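Long-range contacts in dITP/XTP pyrophosphatase (Mycobacteroides abscessus, PDB 6WWD), which probably hydrolyses non-canonical purine nucleoside triphosphates such as XTP, dITP and ITP to monophosphates and diphosphate, so clearing them from the nucleotide pool: residues 2-7 and 62-67; 143-148 and 158-163. All blocks are in the same frame, centred on the assembly; numbering follows the deposited sequence.

Contact 1 (2-7 and 62-67); sequences KILVAS and KHTGLA
A water stands between the backbones of strand 2-5 and the start of strand 67-77, spanning a place where the two do not bond directly. It donates to Lys2 O at 2.6 Å and accepts from Ala67 N at 2.8 Å. The setting is a beta-alpha-beta crossover: strand 29-31 leads to helix 49-64, whose exit turn delivers strand 67-77 alongside strand 2-5, which pairs in parallel with strands 29-31 and 67-77 and lies between them. Direct pairing starts one step further on, where Leu4 N gives its hydrogen to Ala67 O across 2.8 Å. The C=O...N angle of 168° puts the donor almost on the carbonyl axis. Ala67 O also receives a longer CH...O approach from Ile3 CA, at 3.6 Å. The ladder then continues through backbone bonds of Leu4 and Ala6 with Val69.

Beside this polar seam, Leu4 and Leu66 pack at their roots, CB to CB. The methyls of Leu66 lie against the root of the Lys2 side chain, CD2 4.0 Å from Lys2 CB, while the extended lysine chain runs off away from the contact. In Leu4, chi1 (173°) puts CG anti to the backbone N, and the second torsion turns CD2 to the helix end; there Leu4 CD2 meets Thr64 CG2 at 3.9 Å, the two side chains crossing at about a right angle. Val36 touches both of them from a neighbouring loop.

The turn itself is built by Gly65, the first residue to depart from helical angles, with positive phi, and by an ST turn at Thr64. Thr64 OG1 sits in the crowded position between backbone N and carbonyl carbon. From there Thr64 OG1 bonds to Gly60 O in the preceding helical turn and accepts from Leu66 N at 3.1 Å (N-H...O 161°).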
loop_
_atom_site.group_PDB
_atom_site.type_symbol
_atom_site.label_atom_id
_atom_site.label_comp_id
_atom_site.label_asym_id
_atom_site.label_seq_id
_atom_site.Cartn_x
_atom_site.Cartn_y
_atom_site.Cartn_z
ATOM N N LYS D 2 28.066 -19.281 -15.826
ATOM C CA LYS D 2 28.329 -18.093 -15.030
ATOM C C LYS D 2 27.024 -17.433 -14.617
ATOM O O LYS D 2 26.083 -17.346 -15.412
ATOM C CB LYS D 2 29.206 -17.093 -15.784
ATOM C CG LYS D 2 30.658 -17.532 -15.938
ATOM C CD LYS D 2 31.502 -16.399 -16.473
ATOM C CE LYS D 2 32.739 -16.902 -17.184
ATOM N NZ LYS D 2 33.274 -15.892 -18.144
ATOM N N ILE D 3 26.977 -16.988 -13.360
ATOM C CA ILE D 3 25.873 -16.222 -12.799
ATOM C C ILE D 3 26.437 -14.946 -12.196
ATOM O O ILE D 3 27.389 -14.995 -11.410
ATOM C CB ILE D 3 25.100 -17.020 -11.725
ATOM C CG1 ILE D 3 24.409 -18.233 -12.355
ATOM C CG2 ILE D 3 24.113 -16.111 -10.973
ATOM C CD1 ILE D 3 23.595 -19.035 -11.396
ATOM N N LEU D 4 25.868 -13.805 -12.566
ATOM C CA LEU D 4 26.290 -12.537 -11.987
ATOM C C LEU D 4 25.600 -12.319 -10.636
ATOM O O LEU D 4 24.365 -12.369 -10.536
ATOM C CB LEU D 4 25.981 -11.385 -12.949
ATOM C CG LEU D 4 26.213 -9.967 -12.421
ATOM C CD1 LEU D 4 27.710 -9.675 -12.162
ATOM C CD2 LEU D 4 25.630 -8.948 -13.387
ATOM N N VAL D 5 26.387 -12.092 -9.588
ATOM C CA VAL D 5 25.849 -11.582 -8.330
ATOM C C VAL D 5 26.071 -10.069 -8.296
ATOM O O VAL D 5 27.215 -9.602 -8.366
ATOM C CB VAL D 5 26.468 -12.283 -7.113
ATOM C CG1 VAL D 5 25.877 -11.700 -5.837
ATOM C CG2 VAL D 5 26.207 -13.788 -7.192
ATOM N N ALA D 6 24.980 -9.303 -8.236
ATOM C CA ALA D 6 25.040 -7.839 -8.292
ATOM C C ALA D 6 25.523 -7.278 -6.951
ATOM O O ALA D 6 24.824 -6.568 -6.232
ATOM C CB ALA D 6 23.690 -7.250 -8.677
ATOM N N SER D 7 26.763 -7.608 -6.634
ATOM C CA SER D 7 27.366 -7.205 -5.377
ATOM C C SER D 7 28.855 -6.995 -5.592
ATOM O O SER D 7 29.455 -7.605 -6.480
ATOM C CB SER D 7 27.142 -8.271 -4.299
ATOM O OG SER D 7 27.745 -7.910 -3.071
ATOM N N LYS D 62 20.974 -7.012 -18.165
ATOM C CA LYS D 62 21.020 -6.093 -19.297
ATOM C C LYS D 62 22.447 -5.840 -19.769
ATOM O O LYS D 62 22.698 -5.731 -20.977
ATOM C CB LYS D 62 20.335 -4.782 -18.909
ATOM C CG LYS D 62 20.531 -3.619 -19.861
ATOM C CD LYS D 62 19.715 -2.417 -19.344
ATOM C CE LYS D 62 20.112 -1.096 -19.992
ATOM N NZ LYS D 62 18.932 -0.377 -20.590
ATOM N N HIS D 63 23.397 -5.755 -18.831
ATOM C CA HIS D 63 24.769 -5.402 -19.163
ATOM C C HIS D 63 25.676 -6.601 -19.412
ATOM O O HIS D 63 26.785 -6.411 -19.912
ATOM C CB HIS D 63 25.376 -4.535 -18.053
ATOM C CG HIS D 63 24.816 -3.150 -18.024
ATOM N ND1 HIS D 63 23.816 -2.770 -17.153
ATOM C CD2 HIS D 63 25.058 -2.076 -18.806
ATOM C CE1 HIS D 63 23.496 -1.509 -17.374
ATOM N NE2 HIS D 63 24.232 -1.067 -18.375
ATOM N N THR D 64 25.259 -7.816 -19.058
ATOM C CA THR D 64 26.137 -8.975 -19.173
ATOM C C THR D 64 25.553 -10.154 -19.940
ATOM O O THR D 64 26.333 -10.998 -20.416
ATOM C CB THR D 64 26.543 -9.473 -17.779
ATOM O OG1 THR D 64 25.408 -10.065 -17.149
ATOM C CG2 THR D 64 27.089 -8.320 -16.905
ATOM N N GLY D 65 24.229 -10.248 -20.083
ATOM C CA GLY D 65 23.598 -11.426 -20.631
ATOM C C GLY D 65 23.602 -12.634 -19.725
ATOM O O GLY D 65 23.057 -13.676 -20.114
ATOM N N LEU D 66 24.161 -12.513 -18.518
ATOM C CA LEU D 66 24.161 -13.573 -17.530
ATOM C C LEU D 66 22.923 -13.484 -16.653
ATOM O O LEU D 66 22.378 -12.404 -16.418
ATOM C CB LEU D 66 25.410 -13.481 -16.647
ATOM C CG LEU D 66 26.750 -13.479 -17.405
ATOM C CD1 LEU D 66 27.921 -13.207 -16.460
ATOM C CD2 LEU D 66 26.918 -14.795 -18.133
ATOM N N ALA D 67 22.476 -14.638 -16.172
ATOM C CA ALA D 67 21.535 -14.651 -15.072
ATOM C C ALA D 67 22.114 -13.839 -13.919
ATOM O O ALA D 67 23.325 -13.853 -13.669
ATOM C CB ALA D 67 21.252 -16.095 -14.651
HETATM O O HOH W 1 23.880 -17.039 -16.788
#

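Contact 2 (143-148 and 158-163); sequences GSIARI and DPIFVP
The Phe161 ring meets Ile145 CD1 at its edge, near the ring plane, at 4.5 Å from Phe161 CD1. Gly143 N and Ser144 O approach obliquely, and the rings of Phe121 and Trp141 meet it at intermediate tilts. This is an antiparallel ladder: the axes of strands 143-145 and 161-163 run 154° apart. Because segment 158-163 starts at Asp158, predicted to bind substrate, the ladder probably ties the nucleotide site to the sheet. CG of Phe161 is anti to the backbone N (chi1 -179°), which carries the ring diagonally across the ladder, CZ coming 3.8 Å from Gly143 N. Lacking a side chain, Gly143 also brings its CA within 3.0 Å of Val162 O.

Ser144 and Val162 form the hydrogen-bonded pair. Val162 N points nearly straight at Ser144 O, 2.7 Å away, whereas the return bond from Ser144 N to Val162 O is more bent. Beyond it, Ala146 N reaches Ile160 O at 2.7 Å, 34° out of the carbonyl plane. Ile145 and Ile160 share apolar cover from Leu106. Ala146 CB packs against Val162 CG2 at 3.7 Å. On the face of Ser144 and Val162, a water bridges Ser144 OG and Val162 O, 2.7 Å from each.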
loop_
_atom_site.group_PDB
_atom_site.type_symbol
_atom_site.label_atom_id
_atom_site.label_comp_id
_atom_site.label_asym_id
_atom_site.label_seq_id
_atom_site.Cartn_x
_atom_site.Cartn_y
_atom_site.Cartn_z
ATOM N N GLY D 143 9.084 -7.736 14.460
ATOM C CA GLY D 143 9.414 -7.214 15.770
ATOM C C GLY D 143 8.839 -5.834 15.998
ATOM O O GLY D 143 7.720 -5.531 15.559
ATOM N N SER D 144 9.574 -5.002 16.724
ATOM C CA SER D 144 9.152 -3.636 16.998
ATOM C C SER D 144 10.391 -2.811 17.332
ATOM O O SER D 144 11.487 -3.347 17.527
ATOM C CB SER D 144 8.111 -3.584 18.130
ATOM O OG SER D 144 8.636 -4.144 19.313
ATOM N N ILE D 145 10.207 -1.503 17.401
ATOM C CA ILE D 145 11.319 -0.602 17.679
ATOM C C ILE D 145 11.376 -0.317 19.175
ATOM O O ILE D 145 10.375 0.079 19.782
ATOM C CB ILE D 145 11.192 0.701 16.871
ATOM C CG1 ILE D 145 11.074 0.391 15.367
ATOM C CG2 ILE D 145 12.368 1.638 17.181
ATOM C CD1 ILE D 145 12.186 -0.499 14.817
ATOM N N ALA D 146 12.555 -0.502 19.767
ATOM C CA ALA D 146 12.754 -0.159 21.166
ATOM C C ALA D 146 12.656 1.352 21.383
ATOM O O ALA D 146 12.720 2.163 20.454
ATOM C CB ALA D 146 14.120 -0.656 21.656
ATOM N N ARG D 147 12.547 1.727 22.651
ATOM C CA ARG D 147 12.546 3.128 23.030
ATOM C C ARG D 147 13.938 3.638 23.340
ATOM O O ARG D 147 14.192 4.836 23.200
ATOM C CB ARG D 147 11.641 3.340 24.241
ATOM C CG ARG D 147 10.234 2.963 23.924
ATOM C CD ARG D 147 9.262 3.516 24.926
ATOM N NE ARG D 147 7.908 3.128 24.551
ATOM C CZ ARG D 147 7.063 3.908 23.888
ATOM N NH1 ARG D 147 7.416 5.138 23.535
ATOM N NH2 ARG D 147 5.858 3.458 23.588
ATOM N N ILE D 148 14.832 2.762 23.795
ATOM C CA ILE D 148 16.243 3.110 23.986
ATOM C C ILE D 148 17.107 1.956 23.513
ATOM O O ILE D 148 16.760 0.780 23.679
ATOM C CB ILE D 148 16.562 3.446 25.467
ATOM C CG1 ILE D 148 16.249 2.264 26.377
ATOM C CG2 ILE D 148 15.806 4.688 25.925
ATOM C CD1 ILE D 148 16.634 2.483 27.786
ATOM N N ASP D 158 20.227 -3.026 14.886
ATOM C CA ASP D 158 20.120 -4.085 15.889
ATOM C C ASP D 158 19.897 -3.574 17.312
ATOM O O ASP D 158 19.081 -4.183 18.027
ATOM C CB ASP D 158 21.377 -4.970 15.849
ATOM C CG ASP D 158 21.427 -5.848 14.615
ATOM O OD1 ASP D 158 20.433 -5.864 13.864
ATOM O OD2 ASP D 158 22.467 -6.498 14.378
ATOM N N PRO D 159 20.569 -2.514 17.790
ATOM C CA PRO D 159 20.339 -2.065 19.177
ATOM C C PRO D 159 18.934 -1.532 19.441
ATOM O O PRO D 159 18.573 -1.405 20.606
ATOM C CB PRO D 159 21.393 -0.958 19.371
ATOM C CG PRO D 159 22.429 -1.252 18.374
ATOM C CD PRO D 159 21.724 -1.818 17.195
ATOM N N ILE D 160 18.121 -1.231 18.421
ATOM C CA ILE D 160 16.774 -0.720 18.664
ATOM C C ILE D 160 15.701 -1.607 18.054
ATOM O O ILE D 160 14.534 -1.224 18.035
ATOM C CB ILE D 160 16.600 0.726 18.159
ATOM C CG1 ILE D 160 16.867 0.791 16.641
ATOM C CG2 ILE D 160 17.423 1.719 18.979
ATOM C CD1 ILE D 160 16.463 2.113 16.045
ATOM N N PHE D 161 16.066 -2.778 17.539
ATOM C CA PHE D 161 15.086 -3.699 16.975
ATOM C C PHE D 161 14.781 -4.781 17.998
ATOM O O PHE D 161 15.676 -5.539 18.379
ATOM C CB PHE D 161 15.583 -4.320 15.671
ATOM C CG PHE D 161 14.595 -5.268 15.043
ATOM C CD1 PHE D 161 13.463 -4.784 14.411
ATOM C CD2 PHE D 161 14.781 -6.650 15.119
ATOM C CE1 PHE D 161 12.533 -5.662 13.832
ATOM C CE2 PHE D 161 13.856 -7.535 14.538
ATOM C CZ PHE D 161 12.731 -7.035 13.895
ATOM N N VAL D 162 13.525 -4.857 18.434
ATOM C CA VAL D 162 13.084 -5.864 19.396
ATOM C C VAL D 162 12.362 -6.961 18.624
ATOM O O VAL D 162 11.240 -6.728 18.139
ATOM C CB VAL D 162 12.171 -5.266 20.480
ATOM C CG1 VAL D 162 11.732 -6.357 21.449
ATOM C CG2 VAL D 162 12.870 -4.123 21.235
ATOM N N PRO D 163 12.956 -8.136 18.447
ATOM C CA PRO D 163 12.247 -9.249 17.803
ATOM C C PRO D 163 10.996 -9.657 18.572
ATOM O O PRO D 163 11.010 -9.782 19.797
ATOM C CB PRO D 163 13.285 -10.381 17.825
ATOM C CG PRO D 163 14.573 -9.694 17.923
ATOM C CD PRO D 163 14.327 -8.508 18.813
HETATM O O HOH W 2 8.849 -6.813 19.409
#

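From the N terminus, strand 2-5 enters contact 1 at once, and the chain returns to it after strand 29-31 and helix 49-64, closing a loop of 54 intervening residues. Strand 67-77 then leads through helix 98-108 and strand 118-128 to strand 134-145, where contact 2 opens; only nine residues, neither helix nor strand, separate its segments. The two closures are therefore in series, neither nested nor crossed. The centres of contacts 1 and 2 are about 36 Å apart, on opposite sides of the chain's centre; the nearest atoms of the two contacts are about 18 Å apart. One mixed sheet nonetheless joins them: contact 1 belongs to its parallel part, contact 2 to its antiparallel part.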